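PDB 3NUT: precorrin-3 methylase from Rhodobacter capsulatus, which transfers a methyl group from S-adenosyl-L-methionine to a precorrin intermediate in cobalamin (vitamin B12) biosynthesis. Local coordinates for the interface of chains A and B. Coordinates in Å, arbitrary orientation; residue numbers count along the deposited sequence, not the author numbering. Chains: chain A/B, Precorrin-3 methylase.

The interface of chains A and B. Residues chain A 136-138, 164; chain B 137-139.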
loop_
_atom_site.group_PDB
_atom_site.type_symbol
_atom_site.label_atom_id
_atom_site.label_comp_id
_atom_site.label_asym_id
_atom_site.label_seq_id
_atom_site.Cartn_x
_atom_site.Cartn_y
_atom_site.Cartn_z
ATOM N N ASP A 136 5.523 -10.662 2.847
ATOM C CA ASP A 136 4.467 -10.930 1.875
ATOM C C ASP A 136 3.085 -10.813 2.506
ATOM O O ASP A 136 2.808 -11.413 3.550
ATOM C CB ASP A 136 4.642 -12.318 1.263
ATOM C CG ASP A 136 5.943 -12.453 0.492
ATOM O OD1 ASP A 136 6.708 -11.476 0.440
ATOM O OD2 ASP A 136 6.210 -13.535 -0.064
ATOM N N PHE A 137 2.232 -10.001 1.893
ATOM C CA PHE A 137 0.911 -9.744 2.448
ATOM C C PHE A 137 -0.112 -9.530 1.343
ATOM O O PHE A 137 0.240 -9.331 0.173
ATOM C CB PHE A 137 0.964 -8.537 3.409
ATOM C CG PHE A 137 1.205 -7.212 2.718
ATOM C CD1 PHE A 137 0.138 -6.465 2.226
ATOM C CD2 PHE A 137 2.495 -6.721 2.561
ATOM C CE1 PHE A 137 0.355 -5.237 1.583
ATOM C CE2 PHE A 137 2.724 -5.496 1.901
ATOM C CZ PHE A 137 1.646 -4.751 1.427
ATOM N N CYS A 138 -1.383 -9.561 1.711
ATOM C CA CYS A 138 -2.429 -9.270 0.738
ATOM C C CYS A 138 -3.507 -8.370 1.317
ATOM O O CYS A 138 -3.673 -8.287 2.539
ATOM C CB CYS A 138 -3.039 -10.565 0.223
ATOM S SG CYS A 138 -3.880 -11.486 1.502
ATOM N N PHE A 164 0.449 -15.830 3.649
ATOM C CA PHE A 164 0.419 -14.377 3.482
ATOM C C PHE A 164 -0.106 -13.724 4.758
ATOM O O PHE A 164 -1.095 -14.186 5.340
ATOM C CB PHE A 164 -0.560 -14.012 2.365
ATOM C CG PHE A 164 -0.032 -14.237 0.983
ATOM C CD1 PHE A 164 0.734 -13.277 0.361
ATOM C CD2 PHE A 164 -0.325 -15.401 0.300
ATOM C CE1 PHE A 164 1.216 -13.474 -0.938
ATOM C CE2 PHE A 164 0.161 -15.611 -0.993
ATOM C CZ PHE A 164 0.938 -14.641 -1.609
ATOM N N PHE B 137 -5.487 -7.951 -3.836
ATOM C CA PHE B 137 -4.154 -8.052 -4.378
ATOM C C PHE B 137 -3.175 -8.464 -3.305
ATOM O O PHE B 137 -3.464 -8.371 -2.117
ATOM C CB PHE B 137 -3.732 -6.722 -5.036
ATOM C CG PHE B 137 -3.603 -5.552 -4.081
ATOM C CD1 PHE B 137 -2.363 -5.173 -3.586
ATOM C CD2 PHE B 137 -4.706 -4.811 -3.726
ATOM C CE1 PHE B 137 -2.221 -4.065 -2.712
ATOM C CE2 PHE B 137 -4.579 -3.698 -2.864
ATOM C CZ PHE B 137 -3.323 -3.333 -2.356
ATOM N N CYS B 138 -2.001 -8.885 -3.735
ATOM C CA CYS B 138 -0.959 -9.261 -2.796
ATOM C C CYS B 138 0.372 -8.674 -3.212
ATOM O O CYS B 138 0.555 -8.264 -4.369
ATOM C CB CYS B 138 -0.871 -10.787 -2.706
ATOM S SG CYS B 138 -0.216 -11.540 -4.165
ATOM N N ALA B 139 1.300 -8.616 -2.270
ATOM C CA ALA B 139 2.626 -8.119 -2.580
ATOM C C ALA B 139 3.618 -9.204 -2.194
ATOM O O ALA B 139 3.478 -9.785 -1.123
ATOM C CB ALA B 139 2.906 -6.801 -1.814
#
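A:Cys138 and B:Cys138 meet at the two-fold axis, where two copies of one strand run antiparallel across the interface of chains A and B. Their methylene groups touch, CB of A:Cys138 lying 3.7 Å from CB of B:Cys138, whereas the sulfurs diverge and form no disulfide. In B:Cys138 the SG sits between the backbone N and the carbonyl carbon (chi1 70°), which directs the thiol towards the ring of A:Phe164. That ring offers one corner: its CE1 is 3.8 Å from CB of B:Cys138 and 4.0 Å from its SG, with CZ slightly farther from the sulfur. On the opposite side of the paired strands, the methyl of B:Ala139 lies over one face of the A:Phe137 ring, displaced towards the rim, with its CB 3.9 Å from CE2. A chi1 of 69° makes this ring rise from the strand pair and present CE2 and CZ to the methyl.

Around this apolar centre the backbones of A:Phe137 and B:Ala139 close a reciprocal pair of hydrogen bonds. The amide N of B:Ala139 donates to the carbonyl O of A:Phe137 at 2.8 Å, approaching almost head-on, with a C=O...N angle of 171°. The return bond, from N of A:Phe137 to O of B:Ala139, is longer at 3.3 Å and more bent, though its donor remains in the carbonyl plane. A:Asp136 flanks this outer bond by van der Waals contact, its CB 3.7 Å from O of B:Ala139.

By symmetry the same pairing recurs with the chains exchanged. A:Phe164, just ahead of strand 165-169, covers the partner's cysteine, as its twin does A:Cys138. Strand 137-141 thus pairs with its twin through a short antiparallel bridge, which would tie the subunits together if the deposited pair is the biological dimer.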